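Local coordinates for protein KLLA0F20702p (Kluyveromyces lactis, PDB 5Y5A) that binds Cdc13 as the Est1 protein of yeast telomerase and so probably helps to recruit telomerase to telomeres, at residues E311-Y316 / S359-D364; M374-N379 / Q389-F394; M425-M430 / Y482-M487. One frame throughout, in Å; residues are numbered along the deposited sequence.

Interaction 1 (E311-Y316 / S359-D364); sequences EIMEFY and SMIFQD
M313 is the first residue of 311-316 to meet 359-364, and it does so in three ways. Its CB lies 4.0 Å from M360 CG. Farther along, the flexible thioether crosses I361 at a slant, with SD 3.7 Å from I361 CG1; an unbranched, pliable chain can settle against the branched I361. The carbonyl M313 O, meanwhile, sits 2.6 Å from D364 OD2, so close for two oxygens that the acid would probably have to hold a proton. D364 is buried, and its short side chain brings the carboxyl group directly to the backbone of the neighbouring helix. The helices involved, 306-315 and the long 339-379, run almost parallel here, their axes 6° apart and 9.4 Å from each other, within the helical Est1 DNA/RNA-binding domain, whose family belongs to the TPR clan. E314 comes next and uses its aliphatic part: CB is 3.7 Å from M360 SD, and CG packs on the same thioether. M360 starts with CG anti to its backbone N (chi1 -179°), then bends at chi2 and chi3, which lays the sulfur and CE against E314. Beyond the methionine, the E314 carboxylate turns to the start of helix 251-263, where OE2 accepts a hydrogen bond from N253 N.

Interaction 2 (M374-N379 / Q389-F394); sequences MYQMIN and QSETKF
A helical hairpin brings Y375 and Q376 against S390, E391 and F394: helix 339-379 ends, a short turn follows, and helix 385-410 returns antiparallel at 159°. The axes stand 11.5 Å apart, a wide spacing that a large aromatic side chain can bridge, and Y375 does this within the Est1 DNA/RNA-binding domain. Its CG is anti to the backbone N (chi1 -177°), which starts the ring off toward the second helix. The ring approaches the backbone of helix 385-410 obliquely at S390 and E391, with CZ 3.9 Å from E391 CA and CE1 4.0 Å from E391 CB. At its tip the OH is 3.3 Å from S390 CB. Serine is small enough to let the phenol come this close, and its own OG is turned back to bond R386 O in the preceding turn. One turn on, F394 slides past Y375 in the opposite direction; the two rings meet obliquely, planes 40° apart, with CD2 of Y375 3.7 Å from CD2 of F394. F394 is buried and also stacks on H324, which ties helix 318-325 into the same apolar patch. At the partly exposed margin, the extended chains of Q376 and E391 cross at about a right angle, long polar residues well placed beside solvent. Within its own helix Y375 carries N379 over one face, where N379 ND2, hydrogen-bonded to I325 O, stands 3.4 Å above the ring centre.

Interaction 3 (M425-M430 / Y482-M487); sequences MARIMM and YEEDIM
R427 joins E484 and D485 in a buried salt-bridge network that ties helix 421-433 to the short helix 483-487 in the Est1 DNA/RNA-binding domain. Its guanidinium meets D485 end-on, NH1 donating to D485 OD1 at 3.0 Å and NH2 to D485 OD2 at 3.1 Å, the latter nearly straight at 172°. NH2 also donates to E484 OE1 at 2.8 Å, meeting that oxygen from above its carboxylate plane. Arginine suits the site because its planar cation can serve E484 and D485 through its NH groups and still offer NE to a third acid. E484 carries CG between its backbone N and carbonyl carbon (chi1 64°), the crowded position, and chi2 bends the chain again at CD; the side chain crosses that of R427 at about a right angle, with OE1 3.5 Å from R427 CD. Alongside, I428 CD1 rests 4.2 Å from E484 CB. A leucine in place of R427 would probably leave the buried carboxylates of D485 and E484 relying on their other partners, and D500 without its NE. Farther out, R427 NE pairs with D500, while R533 holds E484 and R478 holds D485. D485 is also fixed by its own helix start: Y482 occupies the N-cap position, and Y482 N donates to D485 OD2 at 2.8 Å, from the opposite face of the carboxylate to R427 NH2.

How the interactions relate
All six segments fall within the Est1 DNA/RNA-binding family region, and helix 339-379 supplies a segment to both interaction 1 and interaction 2, whose centres lie about 22 Å apart. Interactions 1 and 3 are buried; interaction 2, at the end of that helix, is partly open to solvent. Chemistry follows place: thioethers pack between near-parallel helices, beside a buried acid close to a backbone carbonyl; aromatic rings bridge a wide hairpin edged by polar chains; and paired charges secure a short helix in the core. Interactions 1 and 3 touch through F362, which packs on M425, I428, E484 and M487. On helix 421-433, M430 packs against an aromatic side chain of the bound peptide, presumably from Cdc13.

Interaction 1 (E311-Y316 / S359-D364)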
loop_
_atom_site.group_PDB
_atom_site.type_symbol
_atom_site.label_atom_id
_atom_site.label_comp_id
_atom_site.label_asym_id
_atom_site.label_seq_id
_atom_site.Cartn_x
_atom_site.Cartn_y
_atom_site.Cartn_z
ATOM N N GLU A 311 18.947 3.322 -1.036
ATOM C CA GLU A 311 18.553 2.773 -2.332
ATOM C C GLU A 311 18.853 1.274 -2.420
ATOM O O GLU A 311 18.086 0.517 -3.012
ATOM C CB GLU A 311 19.225 3.544 -3.460
ATOM C CG GLU A 311 18.596 4.918 -3.660
ATOM C CD GLU A 311 19.277 5.742 -4.736
ATOM O OE1 GLU A 311 20.340 5.319 -5.234
ATOM O OE2 GLU A 311 18.742 6.819 -5.082
ATOM N N ILE A 312 19.944 0.839 -1.801
ATOM C CA ILE A 312 20.235 -0.590 -1.712
ATOM C C ILE A 312 19.122 -1.347 -0.979
ATOM O O ILE A 312 18.719 -2.438 -1.391
ATOM C CB ILE A 312 21.580 -0.841 -1.014
ATOM C CG1 ILE A 312 22.716 -0.341 -1.907
ATOM C CG2 ILE A 312 21.758 -2.322 -0.699
ATOM C CD1 ILE A 312 24.081 -0.575 -1.349
ATOM N N MET A 313 18.604 -0.765 0.094
ATOM C CA MET A 313 17.543 -1.434 0.843
ATOM C C MET A 313 16.233 -1.425 0.068
ATOM O O MET A 313 15.456 -2.365 0.167
ATOM C CB MET A 313 17.366 -0.795 2.214
ATOM C CG MET A 313 18.615 -0.909 3.071
ATOM S SD MET A 313 18.360 -0.322 4.742
ATOM C CE MET A 313 19.969 0.391 5.083
ATOM N N GLU A 314 16.000 -0.384 -0.727
ATOM C CA GLU A 314 14.806 -0.346 -1.564
ATOM C C GLU A 314 14.899 -1.344 -2.727
ATOM O O GLU A 314 13.917 -1.960 -3.102
ATOM C CB GLU A 314 14.571 1.061 -2.118
ATOM C CG GLU A 314 13.295 1.151 -2.928
ATOM C CD GLU A 314 13.176 2.439 -3.713
ATOM O OE1 GLU A 314 13.912 3.387 -3.405
ATOM O OE2 GLU A 314 12.336 2.500 -4.636
ATOM N N PHE A 315 16.086 -1.507 -3.293
ATOM C CA PHE A 315 16.217 -2.278 -4.518
ATOM C C PHE A 315 16.660 -3.724 -4.355
ATOM O O PHE A 315 16.196 -4.585 -5.091
ATOM C CB PHE A 315 17.188 -1.575 -5.462
ATOM C CG PHE A 315 16.576 -0.434 -6.205
ATOM C CD1 PHE A 315 16.439 0.809 -5.608
ATOM C CD2 PHE A 315 16.119 -0.605 -7.498
ATOM C CE1 PHE A 315 15.868 1.860 -6.293
ATOM C CE2 PHE A 315 15.549 0.445 -8.188
ATOM C CZ PHE A 315 15.426 1.681 -7.586
ATOM N N TYR A 316 17.564 -4.001 -3.424
ATOM C CA TYR A 316 18.217 -5.304 -3.425
ATOM C C TYR A 316 17.316 -6.410 -2.911
ATOM O O TYR A 316 17.644 -7.582 -3.049
ATOM C CB TYR A 316 19.525 -5.268 -2.624
ATOM C CG TYR A 316 20.682 -4.705 -3.430
ATOM C CD1 TYR A 316 20.444 -3.896 -4.526
ATOM C CD2 TYR A 316 22.007 -5.001 -3.112
ATOM C CE1 TYR A 316 21.470 -3.376 -5.273
ATOM C CE2 TYR A 316 23.061 -4.478 -3.872
ATOM C CZ TYR A 316 22.775 -3.665 -4.952
ATOM O OH TYR A 316 23.784 -3.122 -5.730
ATOM N N SER A 359 12.607 3.318 8.016
ATOM C CA SER A 359 11.329 3.451 7.340
ATOM C C SER A 359 11.282 2.588 6.075
ATOM O O SER A 359 10.243 2.020 5.742
ATOM C CB SER A 359 11.058 4.912 6.998
ATOM O OG SER A 359 9.931 5.023 6.150
ATOM N N MET A 360 12.412 2.485 5.382
ATOM C CA MET A 360 12.505 1.652 4.185
ATOM C C MET A 360 12.563 0.172 4.577
ATOM O O MET A 360 12.089 -0.707 3.843
ATOM C CB MET A 360 13.734 2.048 3.341
ATOM C CG MET A 360 13.887 1.239 2.046
ATOM S SD MET A 360 12.459 1.402 0.917
ATOM C CE MET A 360 12.654 3.122 0.470
ATOM N N ILE A 361 13.135 -0.110 5.742
ATOM C CA ILE A 361 13.217 -1.495 6.201
ATOM C C ILE A 361 11.824 -1.987 6.549
ATOM O O ILE A 361 11.453 -3.130 6.276
ATOM C CB ILE A 361 14.164 -1.632 7.413
ATOM C CG1 ILE A 361 15.616 -1.435 6.955
ATOM C CG2 ILE A 361 13.982 -2.984 8.082
ATOM C CD1 ILE A 361 16.611 -1.224 8.077
ATOM N N PHE A 362 11.048 -1.086 7.131
ATOM C CA PHE A 362 9.662 -1.344 7.457
ATOM C C PHE A 362 8.889 -1.676 6.180
ATOM O O PHE A 362 8.145 -2.658 6.122
ATOM C CB PHE A 362 9.086 -0.113 8.163
ATOM C CG PHE A 362 7.694 -0.295 8.701
ATOM C CD1 PHE A 362 7.487 -0.832 9.956
ATOM C CD2 PHE A 362 6.594 0.121 7.970
ATOM C CE1 PHE A 362 6.204 -0.985 10.467
ATOM C CE2 PHE A 362 5.310 -0.023 8.481
ATOM C CZ PHE A 362 5.119 -0.579 9.727
ATOM N N GLN A 363 9.071 -0.856 5.151
ATOM C CA GLN A 363 8.390 -1.087 3.878
ATOM C C GLN A 363 8.783 -2.438 3.290
ATOM O O GLN A 363 7.934 -3.174 2.796
ATOM C CB GLN A 363 8.700 0.028 2.876
ATOM C CG GLN A 363 7.824 -0.049 1.628
ATOM C CD GLN A 363 7.965 1.165 0.736
ATOM O OE1 GLN A 363 7.230 2.146 0.885
ATOM N NE2 GLN A 363 8.912 1.108 -0.197
ATOM N N ASP A 364 10.071 -2.764 3.374
ATOM C CA ASP A 364 10.587 -4.032 2.876
ATOM C C ASP A 364 9.895 -5.228 3.531
ATOM O O ASP A 364 9.595 -6.215 2.865
ATOM C CB ASP A 364 12.100 -4.124 3.110
ATOM C CG ASP A 364 12.910 -3.367 2.067
ATOM O OD1 ASP A 364 12.322 -2.620 1.252
ATOM O OD2 ASP A 364 14.155 -3.518 2.079
#

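Interaction 2 (M374-N379 / Q389-F394)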
loop_
_atom_site.group_PDB
_atom_site.type_symbol
_atom_site.label_atom_id
_atom_site.label_comp_id
_atom_site.label_asym_id
_atom_site.label_seq_id
_atom_site.Cartn_x
_atom_site.Cartn_y
_atom_site.Cartn_z
ATOM N N MET A 374 1.461 -12.841 -3.115
ATOM C CA MET A 374 1.650 -12.647 -4.555
ATOM C C MET A 374 2.071 -13.987 -5.171
ATOM O O MET A 374 1.518 -14.422 -6.181
ATOM C CB MET A 374 2.698 -11.568 -4.848
ATOM C CG MET A 374 2.337 -10.174 -4.321
ATOM S SD MET A 374 0.784 -9.530 -4.997
ATOM C CE MET A 374 1.301 -9.079 -6.656
ATOM N N TYR A 375 3.055 -14.626 -4.541
ATOM C CA TYR A 375 3.535 -15.940 -4.956
ATOM C C TYR A 375 2.385 -16.942 -5.131
ATOM O O TYR A 375 2.340 -17.672 -6.123
ATOM C CB TYR A 375 4.555 -16.489 -3.935
ATOM C CG TYR A 375 5.171 -17.835 -4.303
ATOM C CD1 TYR A 375 4.438 -19.010 -4.202
ATOM C CD2 TYR A 375 6.492 -17.926 -4.741
ATOM C CE1 TYR A 375 4.980 -20.230 -4.539
ATOM C CE2 TYR A 375 7.047 -19.154 -5.079
ATOM C CZ TYR A 375 6.282 -20.300 -4.969
ATOM O OH TYR A 375 6.808 -21.524 -5.294
ATOM N N GLN A 376 1.471 -16.993 -4.167
ATOM C CA GLN A 376 0.401 -17.994 -4.217
ATOM C C GLN A 376 -0.607 -17.671 -5.297
ATOM O O GLN A 376 -1.141 -18.574 -5.930
ATOM C CB GLN A 376 -0.295 -18.116 -2.858
ATOM C CG GLN A 376 0.637 -18.568 -1.732
ATOM C CD GLN A 376 -0.116 -18.902 -0.466
ATOM O OE1 GLN A 376 0.054 -19.982 0.103
ATOM N NE2 GLN A 376 -0.970 -17.981 -0.022
ATOM N N MET A 377 -0.876 -16.389 -5.518
ATOM C CA MET A 377 -1.806 -16.020 -6.581
ATOM C C MET A 377 -1.181 -16.242 -7.950
ATOM O O MET A 377 -1.861 -16.645 -8.881
ATOM C CB MET A 377 -2.256 -14.571 -6.450
ATOM C CG MET A 377 -3.144 -14.306 -5.252
ATOM S SD MET A 377 -3.513 -12.550 -5.147
ATOM C CE MET A 377 -4.767 -12.402 -6.411
ATOM N N ILE A 378 0.119 -15.993 -8.062
ATOM C CA ILE A 378 0.785 -16.060 -9.362
ATOM C C ILE A 378 1.119 -17.501 -9.753
ATOM O O ILE A 378 0.922 -17.897 -10.903
ATOM C CB ILE A 378 2.068 -15.183 -9.367
ATOM C CG1 ILE A 378 1.679 -13.698 -9.405
ATOM C CG2 ILE A 378 2.962 -15.533 -10.548
ATOM C CD1 ILE A 378 2.821 -12.738 -9.101
ATOM N N ASN A 379 1.583 -18.294 -8.792
ATOM C CA ASN A 379 1.982 -19.670 -9.071
ATOM C C ASN A 379 0.926 -20.737 -8.729
ATOM O O ASN A 379 1.103 -21.912 -9.051
ATOM C CB ASN A 379 3.289 -19.967 -8.346
ATOM C CG ASN A 379 4.452 -19.165 -8.916
ATOM O OD1 ASN A 379 4.572 -19.016 -10.128
ATOM N ND2 ASN A 379 5.295 -18.633 -8.045
ATOM N N GLN A 389 7.957 -27.598 -2.164
ATOM C CA GLN A 389 9.307 -27.260 -1.733
ATOM C C GLN A 389 9.706 -25.842 -2.155
ATOM O O GLN A 389 10.372 -25.137 -1.397
ATOM C CB GLN A 389 10.303 -28.288 -2.272
ATOM C CG GLN A 389 10.096 -29.676 -1.671
ATOM C CD GLN A 389 10.891 -30.764 -2.372
ATOM O OE1 GLN A 389 11.364 -30.580 -3.494
ATOM N NE2 GLN A 389 11.041 -31.907 -1.710
ATOM N N SER A 390 9.288 -25.426 -3.349
ATOM C CA SER A 390 9.528 -24.065 -3.827
ATOM C C SER A 390 8.841 -23.042 -2.935
ATOM O O SER A 390 9.432 -22.031 -2.568
ATOM C CB SER A 390 9.038 -23.892 -5.269
ATOM O OG SER A 390 9.827 -24.648 -6.165
ATOM N N GLU A 391 7.586 -23.311 -2.598
ATOM C CA GLU A 391 6.823 -22.450 -1.702
ATOM C C GLU A 391 7.459 -22.433 -0.308
ATOM O O GLU A 391 7.553 -21.386 0.330
ATOM C CB GLU A 391 5.361 -22.916 -1.643
ATOM C CG GLU A 391 4.453 -22.083 -0.748
ATOM C CD GLU A 391 2.970 -22.334 -1.012
ATOM O OE1 GLU A 391 2.161 -22.181 -0.072
ATOM O OE2 GLU A 391 2.610 -22.671 -2.161
ATOM N N THR A 392 7.914 -23.593 0.153
ATOM C CA THR A 392 8.574 -23.704 1.454
ATOM C C THR A 392 9.896 -22.924 1.482
ATOM O O THR A 392 10.229 -22.270 2.485
ATOM C CB THR A 392 8.829 -25.186 1.808
ATOM O OG1 THR A 392 7.578 -25.872 1.866
ATOM C CG2 THR A 392 9.543 -25.333 3.147
ATOM N N LYS A 393 10.638 -22.983 0.378
ATOM C CA LYS A 393 11.899 -22.247 0.262
ATOM C C LYS A 393 11.686 -20.735 0.406
ATOM O O LYS A 393 12.522 -20.041 0.984
ATOM C CB LYS A 393 12.585 -22.548 -1.078
ATOM C CG LYS A 393 13.201 -23.932 -1.189
ATOM C CD LYS A 393 14.370 -24.083 -0.240
ATOM C CE LYS A 393 15.042 -25.435 -0.397
ATOM N NZ LYS A 393 16.200 -25.557 0.531
ATOM N N PHE A 394 10.572 -20.229 -0.119
ATOM C CA PHE A 394 10.278 -18.795 -0.030
ATOM C C PHE A 394 9.965 -18.421 1.414
ATOM O O PHE A 394 10.441 -17.411 1.923
ATOM C CB PHE A 394 9.105 -18.403 -0.945
ATOM C CG PHE A 394 8.948 -16.902 -1.135
ATOM C CD1 PHE A 394 9.983 -16.027 -0.813
ATOM C CD2 PHE A 394 7.763 -16.371 -1.626
ATOM C CE1 PHE A 394 9.845 -14.653 -0.987
ATOM C CE2 PHE A 394 7.611 -14.989 -1.800
ATOM C CZ PHE A 394 8.657 -14.133 -1.478
#

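Interaction 3 (M425-M430 / Y482-M487)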
loop_
_atom_site.group_PDB
_atom_site.type_symbol
_atom_site.label_atom_id
_atom_site.label_comp_id
_atom_site.label_asym_id
_atom_site.label_seq_id
_atom_site.Cartn_x
_atom_site.Cartn_y
_atom_site.Cartn_z
ATOM N N MET A 425 7.063 -3.465 13.701
ATOM C CA MET A 425 7.466 -4.580 12.850
ATOM C C MET A 425 7.202 -5.916 13.539
ATOM O O MET A 425 6.743 -6.867 12.907
ATOM C CB MET A 425 8.952 -4.462 12.459
ATOM C CG MET A 425 9.212 -3.428 11.357
ATOM S SD MET A 425 10.902 -3.399 10.714
ATOM C CE MET A 425 11.835 -3.023 12.194
ATOM N N ALA A 426 7.476 -5.985 14.838
ATOM C CA ALA A 426 7.159 -7.200 15.589
ATOM C C ALA A 426 5.648 -7.470 15.612
ATOM O O ALA A 426 5.231 -8.624 15.503
ATOM C CB ALA A 426 7.716 -7.115 17.014
ATOM N N ARG A 427 4.834 -6.421 15.753
ATOM C CA ARG A 427 3.374 -6.586 15.770
ATOM C C ARG A 427 2.887 -7.176 14.456
ATOM O O ARG A 427 2.030 -8.053 14.420
ATOM C CB ARG A 427 2.653 -5.256 16.002
ATOM C CG ARG A 427 2.668 -4.731 17.418
ATOM C CD ARG A 427 1.774 -3.508 17.512
ATOM N NE ARG A 427 0.378 -3.827 17.221
ATOM C CZ ARG A 427 -0.485 -2.966 16.690
ATOM N NH1 ARG A 427 -1.742 -3.331 16.462
ATOM N NH2 ARG A 427 -0.090 -1.735 16.381
ATOM N N ILE A 428 3.455 -6.665 13.375
ATOM C CA ILE A 428 3.047 -7.030 12.037
ATOM C C ILE A 428 3.379 -8.495 11.723
ATOM O O ILE A 428 2.552 -9.218 11.147
ATOM C CB ILE A 428 3.692 -6.066 11.043
ATOM C CG1 ILE A 428 2.974 -4.722 11.142
ATOM C CG2 ILE A 428 3.671 -6.607 9.631
ATOM C CD1 ILE A 428 3.704 -3.624 10.464
ATOM N N MET A 429 4.564 -8.936 12.138
ATOM C CA MET A 429 4.937 -10.341 12.012
ATOM C C MET A 429 3.922 -11.248 12.711
ATOM O O MET A 429 3.410 -12.193 12.118
ATOM C CB MET A 429 6.340 -10.583 12.587
ATOM C CG MET A 429 7.470 -9.847 11.848
ATOM S SD MET A 429 9.099 -10.242 12.541
ATOM C CE MET A 429 10.098 -8.894 11.913
ATOM N N MET A 430 3.623 -10.941 13.970
ATOM C CA MET A 430 2.722 -11.765 14.756
ATOM C C MET A 430 1.303 -11.734 14.209
ATOM O O MET A 430 0.623 -12.754 14.179
ATOM C CB MET A 430 2.730 -11.318 16.216
ATOM C CG MET A 430 4.109 -11.351 16.837
ATOM S SD MET A 430 4.939 -12.926 16.547
ATOM C CE MET A 430 3.816 -14.011 17.402
ATOM N N TYR A 482 -2.679 3.132 15.827
ATOM C CA TYR A 482 -1.296 3.594 15.750
ATOM C C TYR A 482 -0.848 3.676 14.284
ATOM O O TYR A 482 -1.584 3.260 13.381
ATOM C CB TYR A 482 -0.370 2.671 16.552
ATOM C CG TYR A 482 -0.711 2.589 18.027
ATOM C CD1 TYR A 482 -1.343 3.643 18.675
ATOM C CD2 TYR A 482 -0.415 1.454 18.769
ATOM C CE1 TYR A 482 -1.667 3.568 20.018
ATOM C CE2 TYR A 482 -0.732 1.373 20.119
ATOM C CZ TYR A 482 -1.358 2.433 20.732
ATOM O OH TYR A 482 -1.680 2.356 22.064
ATOM N N GLU A 483 0.353 4.209 14.052
ATOM C CA GLU A 483 0.842 4.449 12.694
ATOM C C GLU A 483 0.763 3.195 11.842
ATOM O O GLU A 483 0.255 3.233 10.719
ATOM C CB GLU A 483 2.289 4.967 12.703
ATOM C CG GLU A 483 2.464 6.403 13.203
ATOM C CD GLU A 483 2.844 6.480 14.678
ATOM O OE1 GLU A 483 2.424 5.594 15.462
ATOM O OE2 GLU A 483 3.566 7.430 15.051
ATOM N N GLU A 484 1.256 2.082 12.379
ATOM C CA GLU A 484 1.287 0.839 11.619
ATOM C C GLU A 484 -0.131 0.306 11.367
ATOM O O GLU A 484 -0.376 -0.329 10.344
ATOM C CB GLU A 484 2.151 -0.219 12.325
ATOM C CG GLU A 484 1.640 -0.693 13.692
ATOM C CD GLU A 484 2.207 0.105 14.854
ATOM O OE1 GLU A 484 2.434 -0.499 15.927
ATOM O OE2 GLU A 484 2.432 1.329 14.691
ATOM N N ASP A 485 -1.063 0.577 12.278
ATOM C CA ASP A 485 -2.455 0.184 12.066
ATOM C C ASP A 485 -3.014 0.924 10.858
ATOM O O ASP A 485 -3.586 0.325 9.946
ATOM C CB ASP A 485 -3.325 0.481 13.299
ATOM C CG ASP A 485 -2.864 -0.254 14.547
ATOM O OD1 ASP A 485 -3.173 -1.449 14.693
ATOM O OD2 ASP A 485 -2.209 0.375 15.396
ATOM N N ILE A 486 -2.844 2.239 10.873
ATOM C CA ILE A 486 -3.340 3.093 9.809
ATOM C C ILE A 486 -2.784 2.680 8.447
ATOM O O ILE A 486 -3.525 2.607 7.463
ATOM C CB ILE A 486 -2.988 4.563 10.072
ATOM C CG1 ILE A 486 -3.565 5.013 11.416
ATOM C CG2 ILE A 486 -3.511 5.447 8.946
ATOM C CD1 ILE A 486 -3.070 6.375 11.866
ATOM N N MET A 487 -1.485 2.399 8.400
ATOM C CA MET A 487 -0.831 2.055 7.139
ATOM C C MET A 487 -1.397 0.779 6.526
ATOM O O MET A 487 -1.508 0.673 5.307
ATOM C CB MET A 487 0.681 1.914 7.344
ATOM C CG MET A 487 1.339 3.227 7.761
ATOM S SD MET A 487 3.012 3.041 8.407
ATOM C CE MET A 487 3.890 2.627 6.902
#